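PDB 3N29: carboxynorspermidine decarboxylase from Campylobacter jejuni subsp. jejuni 81116, which decarboxylates carboxynorspermidine to the polyamine norspermidine, using covalently bound pyridoxal-5'-phosphate as cofactor. Local coordinates for residues A[72-84]-A[373-385]. Sequence-based numbering, arbitrary orientation.
Sequences VLLALKGFAFSGA and LDQIHYTIVKNTT. With PLP (pyridoxal-5'-phosphate), chain C; NSD (N-(3-aminopropyl)propane-1,3-diamine), chain D.
G78 CA sits over the face of the Y378 ring, 3.5 Å from its centroid and 14° off the normal, a CH-pi contact. Beside it, Y378 N donates to G78 O at 2.9 Å, nearly straight (165°) and along a lone pair in the carbonyl plane. Water 1 also donates to G78 O and, at 2.7 Å, to I376 O, and accepts from T379 N and V381 N, so one water ties four backbone groups together. With CG beside its own backbone N (chi1 -68°), Y378 reaches past G78 to the cofactor, where its OH donates to PLP O1P at 2.6 Å. K77, on the loop leaving strand 71-75, the first of the beta/alpha barrel, is covalently joined through NZ to PLP C4A; the 373-385 loop comes from the sheet domain, so both domains meet at the active site. Norspermidine lies on the side of the ring away from G78 CA, its C1 3.2 Å from Y378 CZ, and K382 forms salt bridges with D308 and with E303 of the second subunit. Further along, I376 CG2 touches F79 CE1 (3.6 Å) and F81 CD1, while I380 CD1 meets the F81 ring at its edge. V381 CG1 packs on A80 CB at 4.0 Å.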
loop_
_atom_site.group_PDB
_atom_site.type_symbol
_atom_site.label_atom_id
_atom_site.label_comp_id
_atom_site.label_asym_id
_atom_site.label_seq_id
_atom_site.Cartn_x
_atom_site.Cartn_y
_atom_site.Cartn_z
ATOM N N VAL A 72 -5.379 -26.171 13.709
ATOM C CA VAL A 72 -5.536 -24.745 13.377
ATOM C C VAL A 72 -4.194 -24.164 12.970
ATOM O O VAL A 72 -3.135 -24.387 13.633
ATOM C CB VAL A 72 -6.241 -23.987 14.522
ATOM C CG1 VAL A 72 -6.532 -22.494 14.198
ATOM C CG2 VAL A 72 -7.455 -24.642 14.883
ATOM N N LEU A 73 -4.182 -23.431 11.859
ATOM C CA LEU A 73 -2.998 -22.787 11.330
ATOM C C LEU A 73 -3.158 -21.258 11.306
ATOM O O LEU A 73 -4.273 -20.770 11.183
ATOM C CB LEU A 73 -2.699 -23.246 9.889
ATOM C CG LEU A 73 -2.666 -24.774 9.621
ATOM C CD1 LEU A 73 -2.709 -25.110 8.132
ATOM C CD2 LEU A 73 -1.420 -25.394 10.190
ATOM N N LEU A 74 -2.041 -20.541 11.438
ATOM C CA LEU A 74 -2.053 -19.071 11.295
ATOM C C LEU A 74 -1.889 -18.812 9.791
ATOM O O LEU A 74 -0.863 -19.158 9.210
ATOM C CB LEU A 74 -0.879 -18.439 12.032
ATOM C CG LEU A 74 -0.466 -16.961 11.665
ATOM C CD1 LEU A 74 -1.668 -16.098 11.924
ATOM C CD2 LEU A 74 0.859 -16.559 12.458
ATOM N N ALA A 75 -2.850 -18.115 9.192
ATOM C CA ALA A 75 -2.668 -17.593 7.805
ATOM C C ALA A 75 -1.835 -16.276 7.840
ATOM O O ALA A 75 -2.312 -15.270 8.299
ATOM C CB ALA A 75 -4.075 -17.295 7.158
ATOM N N LEU A 76 -0.579 -16.348 7.417
ATOM C CA LEU A 76 0.389 -15.220 7.509
ATOM C C LEU A 76 -0.013 -13.947 6.687
ATOM O O LEU A 76 0.470 -12.852 7.037
ATOM C CB LEU A 76 1.775 -15.655 7.050
ATOM C CG LEU A 76 2.517 -16.545 8.131
ATOM C CD1 LEU A 76 3.750 -17.182 7.461
ATOM C CD2 LEU A 76 2.966 -15.758 9.367
ATOM N N LYS A 77 -0.882 -14.116 5.700
ATOM C CA LYS A 77 -1.399 -13.007 4.901
ATOM C C LYS A 77 -1.815 -11.839 5.759
ATOM O O LYS A 77 -1.478 -10.745 5.521
ATOM C CB LYS A 77 -2.624 -13.430 4.043
ATOM C CG LYS A 77 -2.923 -12.276 2.937
ATOM C CD LYS A 77 -4.102 -12.594 1.992
ATOM C CE LYS A 77 -4.843 -13.691 2.686
ATOM N NZ LYS A 77 -6.229 -14.163 1.997
ATOM N N GLY A 78 -2.589 -12.092 6.785
ATOM C CA GLY A 78 -3.108 -10.998 7.586
ATOM C C GLY A 78 -2.313 -10.665 8.855
ATOM O O GLY A 78 -2.399 -9.545 9.358
ATOM N N PHE A 79 -1.613 -11.629 9.405
ATOM C CA PHE A 79 -0.959 -11.450 10.690
ATOM C C PHE A 79 0.356 -12.206 10.666
ATOM O O PHE A 79 0.338 -13.427 10.532
ATOM C CB PHE A 79 -1.844 -11.974 11.825
ATOM C CG PHE A 79 -1.283 -11.813 13.199
ATOM C CD1 PHE A 79 -1.463 -10.648 13.908
ATOM C CD2 PHE A 79 -0.551 -12.831 13.805
ATOM C CE1 PHE A 79 -0.973 -10.528 15.208
ATOM C CE2 PHE A 79 -0.010 -12.678 15.109
ATOM C CZ PHE A 79 -0.237 -11.527 15.795
ATOM N N ALA A 80 1.472 -11.458 10.730
ATOM C CA ALA A 80 2.770 -12.079 10.625
ATOM C C ALA A 80 3.710 -11.448 11.632
ATOM O O ALA A 80 4.883 -11.253 11.336
ATOM C CB ALA A 80 3.285 -11.930 9.194
ATOM N N PHE A 81 3.208 -11.062 12.800
ATOM C CA PHE A 81 4.007 -10.201 13.732
ATOM C C PHE A 81 5.194 -11.010 14.263
ATOM O O PHE A 81 5.011 -11.932 15.031
ATOM C CB PHE A 81 3.113 -9.753 14.863
ATOM C CG PHE A 81 3.632 -8.576 15.657
ATOM C CD1 PHE A 81 3.257 -7.295 15.347
ATOM C CD2 PHE A 81 4.467 -8.770 16.748
ATOM C CE1 PHE A 81 3.719 -6.205 16.113
ATOM C CE2 PHE A 81 4.905 -7.710 17.487
ATOM C CZ PHE A 81 4.525 -6.420 17.147
ATOM N N SER A 82 6.409 -10.649 13.847
ATOM C CA SER A 82 7.551 -11.547 13.986
ATOM C C SER A 82 7.765 -11.821 15.474
ATOM O O SER A 82 8.004 -12.962 15.890
ATOM C CB SER A 82 8.765 -10.892 13.342
ATOM O OG SER A 82 9.052 -9.697 14.020
ATOM N N GLY A 83 7.573 -10.789 16.290
ATOM C CA GLY A 83 7.734 -10.908 17.727
ATOM C C GLY A 83 6.761 -11.777 18.452
ATOM O O GLY A 83 6.921 -12.030 19.646
ATOM N N ALA A 84 5.743 -12.237 17.755
ATOM C CA ALA A 84 4.654 -12.992 18.362
ATOM C C ALA A 84 4.599 -14.410 17.813
ATOM O O ALA A 84 3.764 -15.177 18.216
ATOM C CB ALA A 84 3.361 -12.315 18.030
ATOM N N LEU A 373 -7.584 1.963 17.218
ATOM C CA LEU A 373 -7.908 0.633 17.796
ATOM C C LEU A 373 -7.835 -0.471 16.733
ATOM O O LEU A 373 -8.294 -0.270 15.585
ATOM C CB LEU A 373 -9.320 0.665 18.434
ATOM C CG LEU A 373 -9.437 1.616 19.633
ATOM C CD1 LEU A 373 -10.924 1.579 20.179
ATOM C CD2 LEU A 373 -8.469 1.238 20.772
ATOM N N ASP A 374 -7.305 -1.637 17.120
ATOM C CA ASP A 374 -7.373 -2.860 16.303
ATOM C C ASP A 374 -6.653 -2.722 15.010
ATOM O O ASP A 374 -7.242 -2.834 13.908
ATOM C CB ASP A 374 -8.819 -3.290 16.068
ATOM C CG ASP A 374 -8.921 -4.672 15.449
ATOM O OD1 ASP A 374 -7.966 -5.490 15.657
ATOM O OD2 ASP A 374 -9.992 -4.950 14.807
ATOM N N GLN A 375 -5.362 -2.473 15.116
ATOM C CA GLN A 375 -4.527 -2.197 13.984
ATOM C C GLN A 375 -3.314 -3.126 13.806
ATOM O O GLN A 375 -2.300 -2.704 13.234
ATOM C CB GLN A 375 -4.087 -0.733 14.010
ATOM C CG GLN A 375 -5.247 0.297 13.879
ATOM C CD GLN A 375 -5.965 0.220 12.603
ATOM O OE1 GLN A 375 -7.187 0.451 12.533
ATOM N NE2 GLN A 375 -5.289 -0.214 11.611
ATOM N N ILE A 376 -3.416 -4.360 14.231
ATOM C CA ILE A 376 -2.320 -5.290 14.044
ATOM C C ILE A 376 -2.531 -6.206 12.846
ATOM O O ILE A 376 -1.553 -6.646 12.273
ATOM C CB ILE A 376 -1.964 -6.145 15.333
ATOM C CG1 ILE A 376 -1.844 -5.229 16.538
ATOM C CG2 ILE A 376 -0.660 -6.906 15.079
ATOM C CD1 ILE A 376 -0.665 -4.205 16.512
ATOM N N HIS A 377 -3.782 -6.491 12.457
ATOM C CA HIS A 377 -4.050 -7.443 11.324
ATOM C C HIS A 377 -4.336 -6.640 10.064
ATOM O O HIS A 377 -4.907 -5.552 10.172
ATOM C CB HIS A 377 -5.209 -8.373 11.688
ATOM C CG HIS A 377 -6.538 -7.681 11.856
ATOM N ND1 HIS A 377 -7.001 -7.205 13.058
ATOM C CD2 HIS A 377 -7.524 -7.436 10.953
ATOM C CE1 HIS A 377 -8.212 -6.688 12.891
ATOM N NE2 HIS A 377 -8.526 -6.777 11.609
ATOM N N TYR A 378 -3.788 -7.063 8.914
ATOM C CA TYR A 378 -3.996 -6.397 7.590
ATOM C C TYR A 378 -3.576 -4.941 7.656
ATOM O O TYR A 378 -4.223 -4.047 7.076
ATOM C CB TYR A 378 -5.471 -6.570 7.111
ATOM C CG TYR A 378 -5.761 -8.021 6.772
ATOM C CD1 TYR A 378 -5.393 -8.548 5.522
ATOM C CD2 TYR A 378 -6.361 -8.873 7.671
ATOM C CE1 TYR A 378 -5.625 -9.797 5.178
ATOM C CE2 TYR A 378 -6.575 -10.210 7.360
ATOM C CZ TYR A 378 -6.195 -10.667 6.100
ATOM O OH TYR A 378 -6.432 -11.938 5.759
ATOM N N THR A 379 -2.491 -4.685 8.405
ATOM C CA THR A 379 -1.947 -3.343 8.490
ATOM C C THR A 379 -0.453 -3.393 8.163
ATOM O O THR A 379 0.003 -3.065 7.059
ATOM C CB THR A 379 -2.112 -2.721 9.919
ATOM O OG1 THR A 379 -1.761 -3.724 10.936
ATOM C CG2 THR A 379 -3.561 -2.220 10.094
ATOM N N ILE A 380 0.302 -3.805 9.165
ATOM C CA ILE A 380 1.765 -3.950 9.071
ATOM C C ILE A 380 2.173 -4.689 7.805
ATOM O O ILE A 380 3.058 -4.231 7.060
ATOM C CB ILE A 380 2.328 -4.665 10.309
ATOM C CG1 ILE A 380 1.977 -3.876 11.586
ATOM C CG2 ILE A 380 3.848 -4.835 10.204
ATOM C CD1 ILE A 380 2.020 -4.749 12.854
ATOM N N VAL A 381 1.504 -5.814 7.552
ATOM C CA VAL A 381 1.810 -6.670 6.394
ATOM C C VAL A 381 1.646 -5.967 5.059
ATOM O O VAL A 381 2.119 -6.508 4.047
ATOM C CB VAL A 381 0.907 -7.946 6.389
ATOM C CG1 VAL A 381 1.251 -8.845 7.654
ATOM C CG2 VAL A 381 -0.614 -7.597 6.354
ATOM N N LYS A 382 0.995 -4.820 5.027
ATOM C CA LYS A 382 0.759 -4.176 3.766
ATOM C C LYS A 382 1.010 -2.694 3.820
ATOM O O LYS A 382 0.451 -1.913 3.005
ATOM C CB LYS A 382 -0.636 -4.476 3.233
ATOM C CG LYS A 382 -1.775 -3.934 4.056
ATOM C CD LYS A 382 -3.083 -4.788 3.688
ATOM C CE LYS A 382 -3.451 -4.976 2.197
ATOM N NZ LYS A 382 -4.071 -3.776 1.532
ATOM N N ASN A 383 1.832 -2.275 4.766
ATOM C CA ASN A 383 2.164 -0.868 4.886
ATOM C C ASN A 383 3.320 -0.424 3.992
ATOM O O ASN A 383 3.977 -1.247 3.300
ATOM C CB ASN A 383 2.269 -0.400 6.316
ATOM C CG ASN A 383 3.543 -0.870 7.056
ATOM O OD1 ASN A 383 4.454 -1.412 6.457
ATOM N ND2 ASN A 383 3.566 -0.643 8.403
ATOM N N THR A 384 3.536 0.884 3.953
ATOM C CA THR A 384 4.458 1.437 2.969
ATOM C C THR A 384 5.273 2.590 3.545
ATOM O O THR A 384 4.921 3.103 4.585
ATOM C CB THR A 384 3.659 1.971 1.672
ATOM O OG1 THR A 384 3.090 3.254 1.913
ATOM C CG2 THR A 384 2.404 0.961 1.288
ATOM N N THR A 385 6.338 2.963 2.814
ATOM C CA THR A 385 7.159 4.118 3.036
ATOM C C THR A 385 6.887 5.191 1.995
ATOM O O THR A 385 7.766 5.969 1.674
ATOM C CB THR A 385 8.670 3.708 3.049
ATOM O OG1 THR A 385 9.031 3.037 1.829
ATOM C CG2 THR A 385 8.961 2.797 4.254
HETATM N N1 PLP C . -6.414 -19.061 3.612
HETATM C C2 PLP C . -6.357 -18.487 2.373
HETATM C C2A PLP C . -6.129 -19.346 1.155
HETATM C C3 PLP C . -6.470 -17.065 2.280
HETATM O O3 PLP C . -6.399 -16.452 1.028
HETATM C C4 PLP C . -6.650 -16.281 3.436
HETATM C C4A PLP C . -6.724 -14.765 3.315
HETATM C C5 PLP C . -6.760 -16.907 4.687
HETATM C C6 PLP C . -6.634 -18.311 4.734
HETATM C C5A PLP C . -6.966 -16.119 5.960
HETATM O O4P PLP C . -8.092 -15.281 5.877
HETATM P P PLP C . -8.589 -14.420 7.100
HETATM O O1P PLP C . -7.401 -13.593 7.556
HETATM O O2P PLP C . -9.015 -15.398 8.221
HETATM O O3P PLP C . -9.765 -13.663 6.678
HETATM C C1 NSD D . -9.353 -10.752 5.556
HETATM N N1 NSD D . -10.273 -10.911 6.645
HETATM C C2 NSD D . -10.025 -10.710 4.225
HETATM N N2 NSD D . -8.324 -10.198 2.626
HETATM C C3 NSD D . -9.120 -11.065 3.099
HETATM N N3 NSD D . -6.402 -6.388 3.625
HETATM C C4 NSD D . -8.210 -8.994 3.003
HETATM C C5 NSD D . -7.166 -8.189 2.280
HETATM C C6 NSD D . -7.304 -6.715 2.568
HETATM O O HOH W 1 -0.695 -6.865 9.759
HETATM O O HOH W 2 1.174 -8.621 11.625
#